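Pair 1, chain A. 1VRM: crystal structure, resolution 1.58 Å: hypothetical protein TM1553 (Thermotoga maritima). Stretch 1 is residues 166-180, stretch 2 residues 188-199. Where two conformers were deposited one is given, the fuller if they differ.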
# COMPACT_ATOMS: atom_id res chain seq x y z
N ALA A 166 3.05 -0.72 -3.28
CA ALA A 166 3.61 0.12 -4.34
C ALA A 166 3.37 1.61 -4.10
O ALA A 166 4.25 2.41 -4.44
CB ALA A 166 3.02 -0.28 -5.67
N LYS A 167 2.23 1.97 -3.52
CA LYS A 167 2.00 3.39 -3.19
C LYS A 167 3.02 3.87 -2.17
O LYS A 167 3.61 4.94 -2.34
CB LYS A 167 0.58 3.68 -2.69
CG LYS A 167 -0.52 3.60 -3.74
CD LYS A 167 -1.84 4.15 -3.18
CE LYS A 167 -2.44 3.28 -2.14
NZ LYS A 167 -2.89 1.99 -2.75
N GLY A 168 3.27 3.09 -1.11
CA GLY A 168 4.25 3.46 -0.12
C GLY A 168 5.63 3.61 -0.71
O GLY A 168 6.39 4.54 -0.39
N TYR A 169 6.00 2.64 -1.53
CA TYR A 169 7.29 2.70 -2.20
C TYR A 169 7.43 3.99 -3.02
O TYR A 169 8.44 4.69 -2.91
CB TYR A 169 7.42 1.46 -3.07
CG TYR A 169 8.66 1.50 -3.92
CD1 TYR A 169 9.90 1.43 -3.33
CD2 TYR A 169 8.61 1.65 -5.30
CE1 TYR A 169 11.06 1.49 -4.07
CE2 TYR A 169 9.79 1.73 -6.06
CZ TYR A 169 10.99 1.63 -5.45
OH TYR A 169 12.20 1.70 -6.16
N ALA A 170 6.42 4.25 -3.85
CA ALA A 170 6.41 5.46 -4.71
C ALA A 170 6.48 6.72 -3.82
O ALA A 170 7.19 7.70 -4.17
CB ALA A 170 5.20 5.49 -5.53
N LEU A 171 5.77 6.70 -2.71
CA LEU A 171 5.77 7.87 -1.83
C LEU A 171 7.14 8.11 -1.21
O LEU A 171 7.55 9.24 -1.05
CB LEU A 171 4.71 7.80 -0.74
CG LEU A 171 3.29 7.90 -1.32
CD1 LEU A 171 2.27 7.48 -0.26
CD2 LEU A 171 2.97 9.26 -1.84
N ASP A 172 7.78 7.05 -0.77
CA ASP A 172 9.13 7.17 -0.22
C ASP A 172 10.10 7.69 -1.31
O ASP A 172 10.90 8.56 -1.04
CB ASP A 172 9.59 5.85 0.36
CG ASP A 172 8.89 5.53 1.67
OD1 ASP A 172 8.38 6.49 2.34
OD2 ASP A 172 8.81 4.31 2.01
N ARG A 173 10.00 7.15 -2.53
CA ARG A 173 10.80 7.66 -3.65
C ARG A 173 10.52 9.14 -3.92
O ARG A 173 11.44 9.93 -4.17
CB ARG A 173 10.56 6.86 -4.91
CG ARG A 173 11.50 5.66 -4.89
CD ARG A 173 11.58 5.00 -6.19
NE ARG A 173 11.90 5.91 -7.27
CZ ARG A 173 13.11 6.18 -7.72
NH1 ARG A 173 14.17 5.59 -7.19
NH2 ARG A 173 13.25 7.03 -8.74
N ALA A 174 9.26 9.52 -3.87
CA ALA A 174 8.88 10.89 -4.11
C ALA A 174 9.59 11.84 -3.16
O ALA A 174 10.11 12.87 -3.59
CB ALA A 174 7.38 11.05 -4.06
N ARG A 175 9.59 11.54 -1.86
CA ARG A 175 10.33 12.35 -0.91
C ARG A 175 11.82 12.42 -1.25
O ARG A 175 12.44 13.49 -1.20
CB ARG A 175 10.18 11.76 0.48
CG ARG A 175 11.08 12.43 1.53
CD ARG A 175 10.75 11.96 2.92
NE ARG A 175 11.73 12.42 3.87
CZ ARG A 175 12.93 11.84 4.01
NH1 ARG A 175 13.32 10.80 3.25
NH2 ARG A 175 13.77 12.34 4.87
N GLN A 176 12.42 11.29 -1.62
CA GLN A 176 13.85 11.23 -1.94
C GLN A 176 14.13 12.14 -3.14
O GLN A 176 15.14 12.85 -3.16
CB GLN A 176 14.30 9.79 -2.26
CG GLN A 176 14.17 8.72 -1.12
CD GLN A 176 14.25 7.21 -1.67
OE1 GLN A 176 14.71 6.94 -2.81
NE2 GLN A 176 13.81 6.25 -0.83
N ILE A 177 13.24 12.12 -4.12
CA ILE A 177 13.38 12.98 -5.32
C ILE A 177 13.37 14.45 -4.92
O ILE A 177 14.26 15.23 -5.29
CB ILE A 177 12.29 12.66 -6.39
CG1 ILE A 177 12.53 11.27 -6.98
CG2 ILE A 177 12.24 13.73 -7.46
CD1 ILE A 177 11.39 10.70 -7.73
N ALA A 178 12.39 14.84 -4.10
CA ALA A 178 12.27 16.23 -3.70
C ALA A 178 13.54 16.69 -2.99
O ALA A 178 14.08 17.78 -3.25
CB ALA A 178 11.07 16.40 -2.82
N LEU A 179 13.98 15.86 -2.03
CA LEU A 179 15.17 16.22 -1.21
C LEU A 179 16.47 16.20 -1.98
O LEU A 179 17.44 16.84 -1.59
CB LEU A 179 15.23 15.37 0.05
CG LEU A 179 14.02 15.48 0.96
CD1 LEU A 179 14.15 14.58 2.13
CD2 LEU A 179 13.77 16.91 1.41
N SER A 180 16.49 15.44 -3.05
CA SER A 180 17.64 15.41 -3.97
C SER A 180 17.75 16.73 -4.75
O SER A 180 18.85 17.23 -5.03
CB SER A 180 17.51 14.25 -4.98
OG SER A 180 17.73 12.98 -4.39
N PHE A 188 4.48 17.63 1.15
CA PHE A 188 4.02 16.26 1.33
C PHE A 188 3.59 15.71 -0.01
O PHE A 188 3.34 16.46 -0.97
CB PHE A 188 2.88 16.16 2.35
CG PHE A 188 1.63 16.83 1.91
CD1 PHE A 188 0.69 16.10 1.16
CD2 PHE A 188 1.36 18.14 2.27
CE1 PHE A 188 -0.46 16.71 0.73
CE2 PHE A 188 0.20 18.75 1.86
CZ PHE A 188 -0.70 18.01 1.09
N VAL A 189 3.56 14.39 -0.08
CA VAL A 189 2.98 13.71 -1.22
C VAL A 189 1.91 12.76 -0.73
O VAL A 189 2.10 12.13 0.31
CB VAL A 189 4.01 12.92 -2.00
CG1 VAL A 189 3.40 12.35 -3.28
CG2 VAL A 189 5.24 13.78 -2.31
N GLU A 190 0.84 12.64 -1.50
CA GLU A 190 -0.31 11.81 -1.11
C GLU A 190 -0.67 10.96 -2.32
O GLU A 190 -0.61 11.43 -3.46
CB GLU A 190 -1.47 12.72 -0.74
CG GLU A 190 -2.66 12.03 -0.19
CD GLU A 190 -3.74 13.02 0.24
OE1 GLU A 190 -3.48 14.25 0.18
OE2 GLU A 190 -4.84 12.57 0.61
N ALA A 191 -1.04 9.72 -2.04
CA ALA A 191 -1.58 8.83 -3.07
C ALA A 191 -2.65 8.01 -2.41
O ALA A 191 -2.39 7.29 -1.46
CB ALA A 191 -0.50 7.97 -3.67
N GLY A 192 -3.87 8.19 -2.88
CA GLY A 192 -5.00 7.43 -2.37
C GLY A 192 -5.07 7.40 -0.86
O GLY A 192 -5.24 6.33 -0.23
N GLY A 193 -4.92 8.55 -0.24
CA GLY A 193 -5.05 8.49 1.26
C GLY A 193 -3.87 7.83 2.05
O GLY A 193 -3.99 7.34 3.22
N ASP A 194 -2.76 7.68 1.38
CA ASP A 194 -1.44 7.45 2.01
C ASP A 194 -0.67 8.76 1.85
O ASP A 194 -0.73 9.40 0.80
CB ASP A 194 -0.69 6.34 1.33
CG ASP A 194 -1.40 4.96 1.46
OD1 ASP A 194 -2.41 4.87 2.19
OD2 ASP A 194 -0.91 3.99 0.83
N VAL A 195 0.12 9.14 2.85
CA VAL A 195 0.84 10.40 2.82
C VAL A 195 2.29 10.20 3.31
O VAL A 195 2.54 9.46 4.30
CB VAL A 195 0.16 11.43 3.75
CG1 VAL A 195 0.93 12.74 3.74
CG2 VAL A 195 -1.30 11.71 3.32
N ARG A 196 3.22 10.82 2.61
CA ARG A 196 4.62 10.91 3.06
C ARG A 196 5.00 12.40 3.19
O ARG A 196 4.80 13.17 2.25
CB ARG A 196 5.56 10.22 2.10
CG ARG A 196 6.97 10.18 2.54
CD ARG A 196 7.16 9.21 3.69
NE ARG A 196 8.53 8.82 3.85
CZ ARG A 196 9.32 9.35 4.73
NH1 ARG A 196 8.86 10.32 5.46
NH2 ARG A 196 10.56 8.98 4.82
N ILE A 197 5.51 12.79 4.35
CA ILE A 197 5.93 14.15 4.57
C ILE A 197 7.32 14.35 3.92
O ILE A 197 8.27 13.61 4.20
CB ILE A 197 5.98 14.51 6.05
CG1 ILE A 197 4.66 14.24 6.76
CG2 ILE A 197 6.46 15.94 6.27
CD1 ILE A 197 3.46 14.78 6.12
N ILE A 198 7.44 15.42 3.14
CA ILE A 198 8.73 15.83 2.59
C ILE A 198 9.55 16.60 3.62
O ILE A 198 10.73 16.28 3.88
CB ILE A 198 8.60 16.65 1.30
CG1 ILE A 198 7.95 15.82 0.20
CG2 ILE A 198 9.97 17.20 0.88
CD1 ILE A 198 7.54 16.65 -1.06
N GLY A 199 8.91 17.62 4.19
CA GLY A 199 9.48 18.42 5.27
C GLY A 199 8.37 19.18 5.93
O GLY A 199 7.29 19.30 5.37

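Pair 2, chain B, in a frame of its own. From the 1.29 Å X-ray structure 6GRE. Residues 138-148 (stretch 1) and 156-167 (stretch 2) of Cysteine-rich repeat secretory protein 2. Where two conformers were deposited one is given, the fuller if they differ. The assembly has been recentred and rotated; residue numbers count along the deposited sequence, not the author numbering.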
# COMPACT_ATOMS: atom_id res chain seq x y z
N THR B 138 -17.48 8.35 19.57
CA THR B 138 -18.51 8.38 18.52
C THR B 138 -17.90 8.77 17.18
O THR B 138 -18.17 8.09 16.19
CB THR B 138 -19.65 9.35 18.86
OG1 THR B 138 -20.42 8.71 19.86
CG2 THR B 138 -20.51 9.71 17.66
N LYS B 139 -17.16 9.89 17.15
CA LYS B 139 -16.54 10.37 15.94
C LYS B 139 -15.64 9.30 15.34
O LYS B 139 -15.65 9.12 14.15
CB LYS B 139 -15.63 11.58 16.15
CG LYS B 139 -16.36 12.88 16.02
CD LYS B 139 -15.56 14.09 16.41
CE LYS B 139 -16.50 15.17 16.91
NZ LYS B 139 -17.80 15.15 16.19
N ALA B 140 -14.78 8.70 16.16
CA ALA B 140 -13.86 7.68 15.69
C ALA B 140 -14.64 6.51 15.10
O ALA B 140 -14.35 6.07 14.01
CB ALA B 140 -12.93 7.26 16.79
N SER B 141 -15.67 6.04 15.82
CA SER B 141 -16.50 4.94 15.34
C SER B 141 -17.14 5.26 13.98
O SER B 141 -17.14 4.44 13.02
CB SER B 141 -17.55 4.59 16.39
OG SER B 141 -18.41 3.58 15.90
N ASP B 142 -17.67 6.47 13.87
CA ASP B 142 -18.37 6.88 12.68
C ASP B 142 -17.39 7.05 11.52
O ASP B 142 -17.67 6.64 10.41
CB ASP B 142 -19.18 8.15 12.94
CG ASP B 142 -20.45 7.94 13.75
OD1 ASP B 142 -20.75 6.79 14.16
OD2 ASP B 142 -21.07 8.96 14.04
N VAL B 143 -16.21 7.64 11.77
CA VAL B 143 -15.23 7.82 10.74
C VAL B 143 -14.75 6.45 10.24
O VAL B 143 -14.68 6.21 9.04
CB VAL B 143 -14.07 8.72 11.20
CG1 VAL B 143 -12.90 8.66 10.26
CG2 VAL B 143 -14.57 10.15 11.38
N ILE B 144 -14.38 5.56 11.17
CA ILE B 144 -13.81 4.28 10.77
C ILE B 144 -14.86 3.53 9.95
O ILE B 144 -14.57 3.01 8.88
CB ILE B 144 -13.35 3.47 12.00
CG1 ILE B 144 -12.16 4.15 12.67
CG2 ILE B 144 -13.07 2.03 11.61
CD1 ILE B 144 -11.85 3.62 14.06
N GLY B 145 -16.09 3.55 10.43
CA GLY B 145 -17.15 2.82 9.72
C GLY B 145 -17.44 3.41 8.37
O GLY B 145 -17.76 2.70 7.39
N SER B 146 -17.32 4.72 8.25
CA SER B 146 -17.57 5.41 6.98
C SER B 146 -16.62 4.92 5.89
O SER B 146 -16.96 4.94 4.71
CB SER B 146 -17.47 6.92 7.12
OG SER B 146 -16.12 7.42 7.15
N LEU B 147 -15.41 4.50 6.26
CA LEU B 147 -14.45 3.99 5.29
C LEU B 147 -15.00 2.73 4.60
O LEU B 147 -14.60 2.44 3.48
CB LEU B 147 -13.11 3.69 5.99
CG LEU B 147 -12.41 4.90 6.60
CD1 LEU B 147 -11.14 4.47 7.34
CD2 LEU B 147 -12.07 5.94 5.55
N GLY B 148 -15.82 1.94 5.29
CA GLY B 148 -16.33 0.67 4.72
C GLY B 148 -17.46 0.90 3.75
O GLY B 148 -17.74 0.03 2.93
N THR B 156 -11.74 8.26 2.01
CA THR B 156 -11.37 9.08 3.15
C THR B 156 -12.64 9.56 3.84
O THR B 156 -13.72 9.61 3.23
CB THR B 156 -10.53 10.30 2.79
OG1 THR B 156 -11.26 11.14 1.89
CG2 THR B 156 -9.24 9.94 2.09
N GLY B 157 -12.54 9.82 5.14
CA GLY B 157 -13.63 10.33 5.92
C GLY B 157 -13.09 11.14 7.07
O GLY B 157 -12.00 10.86 7.57
N GLY B 158 -13.81 12.15 7.52
CA GLY B 158 -13.36 12.92 8.65
C GLY B 158 -14.52 13.58 9.36
O GLY B 158 -15.56 13.89 8.76
N ASN B 159 -14.35 13.75 10.66
CA ASN B 159 -15.34 14.39 11.55
C ASN B 159 -14.51 15.18 12.55
O ASN B 159 -13.71 14.56 13.26
CB ASN B 159 -16.18 13.39 12.37
CG ASN B 159 -17.29 12.64 11.65
OD1 ASN B 159 -17.61 12.88 10.48
ND2 ASN B 159 -17.95 11.75 12.40
N GLY B 160 -14.65 16.50 12.63
CA GLY B 160 -13.85 17.21 13.59
C GLY B 160 -12.38 17.06 13.30
O GLY B 160 -11.94 17.27 12.19
N ASN B 161 -11.63 16.62 14.32
CA ASN B 161 -10.22 16.42 14.21
C ASN B 161 -9.88 14.94 13.94
O ASN B 161 -8.73 14.57 14.04
CB ASN B 161 -9.53 16.91 15.50
CG ASN B 161 -9.87 16.10 16.73
OD1 ASN B 161 -10.76 15.24 16.75
ND2 ASN B 161 -9.17 16.38 17.82
N VAL B 162 -10.89 14.13 13.64
CA VAL B 162 -10.69 12.71 13.39
C VAL B 162 -10.66 12.50 11.89
O VAL B 162 -11.57 12.96 11.16
CB VAL B 162 -11.78 11.84 14.03
CG1 VAL B 162 -11.55 10.35 13.77
CG2 VAL B 162 -11.91 12.13 15.50
N GLN B 163 -9.65 11.80 11.41
CA GLN B 163 -9.49 11.59 9.96
C GLN B 163 -9.26 10.10 9.73
O GLN B 163 -8.43 9.52 10.43
CB GLN B 163 -8.32 12.41 9.42
CG GLN B 163 -8.61 13.91 9.35
CD GLN B 163 -7.33 14.70 9.22
OE1 GLN B 163 -6.61 14.59 8.23
NE2 GLN B 163 -7.01 15.48 10.25
N GLY B 164 -9.87 9.54 8.69
CA GLY B 164 -9.63 8.16 8.29
C GLY B 164 -9.29 8.08 6.82
O GLY B 164 -9.76 8.90 6.00
N VAL B 165 -8.47 7.10 6.48
CA VAL B 165 -8.08 6.82 5.12
C VAL B 165 -8.09 5.31 4.94
O VAL B 165 -7.59 4.55 5.78
CB VAL B 165 -6.68 7.38 4.79
CG1 VAL B 165 -6.23 7.07 3.36
CG2 VAL B 165 -6.59 8.86 5.06
N ALA B 166 -8.58 4.87 3.79
CA ALA B 166 -8.49 3.42 3.43
C ALA B 166 -8.12 3.32 1.97
O ALA B 166 -8.56 4.13 1.15
CB ALA B 166 -9.75 2.69 3.69
N GLN B 167 -7.28 2.37 1.61
CA GLN B 167 -6.90 2.23 0.19
C GLN B 167 -6.67 0.75 -0.11
O GLN B 167 -6.09 0.02 0.72
CB GLN B 167 -5.62 3.01 -0.20
CG GLN B 167 -5.39 3.08 -1.73
CD GLN B 167 -4.52 4.20 -2.34
OE1 GLN B 167 -4.75 4.78 -3.46
NE2 GLN B 167 -3.43 4.44 -1.67

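In both pairs a helix packs across a two-stranded hairpin. Superposed on 14 central residues, the backbones agree to an RMSD of 0.6 Å. The helix runs nearly antiparallel to the first strand, at 158° in pair 1 and 162° in pair 2. It runs roughly along the second strand, at 23° and 21°. Axis separations are 8.7 and 8.2 Å in pair 1, and 7.5 and 7.9 Å in pair 2.

The hairpin turns match in place but not in type. Ala191(A) to Asp194(A) is a type I' turn, and Asn159(B) to Val162(B) is type II'. Gly192(A) and Gly160(B) coincide, and both have positive phi.

Lys167(A) matches Lys139(B). Each lays its aliphatic chain over the turn. CD of Lys167(A) is 3.6 Å from O of Ala191(A), and CD of Lys139(B) is 3.7 Å from O of Asn159(B). The first position of the second strand differs. Asp194(A) places OD2 3.4 Å from CE of Lys167(A), but NZ of Lys167(A) is 4.6 Å from that OD2, beyond a salt bridge. Its match, Val162(B), instead offers CG2 at 3.8 Å from CB of Lys139(B).

Leu171(A) matches Val143(B), and both CA-to-CB bonds point toward the hairpin. CD2 of Leu171(A) meets CG1 of Val189(A) at 3.4 Å. The counterpart of Val189(A) is Gly157(B), which has no side chain. There CG1 of Val143(B) lies 3.6 Å from O of Gly157(B). A CB on Gly157(B) would lie 2.5 Å from OG of Ser146(B), a clash. OG of Ser146(B) itself donates to O of Val143(B) at 2.7 Å. At the matching helix position, the smaller Ala174(A) sets CB 3.9 Å from CG2 of Val189(A).

The sharpest contrast is at Arg196(A) and Gly164(B). NE of Arg196(A) donates to OD1 of Asp172(A) at 2.8 Å, forming a salt bridge. CD of Arg175(A) lies over one face of the Arg196(A) guanidinium, 3.5 Å from CZ of Arg196(A). In pair 2 the matches of these three residues are Gly164(B), Ile144(B) and Leu147(B). No hydrogen bond crosses between the stretches. The bare backbone at Gly164(B) admits apolar groups: CG1 of Val143(B) is 3.5 Å from N of Gly164(B), and CD2 of Leu147(B) is 3.7 Å from C of Gly164(B). A CB on Gly164(B) would clash with CG1 of Val143(B), at 3.0 Å.

Pair 1 combines apolar packing with a salt bridge. Pair 2 sets branched side chains against glycine backbone.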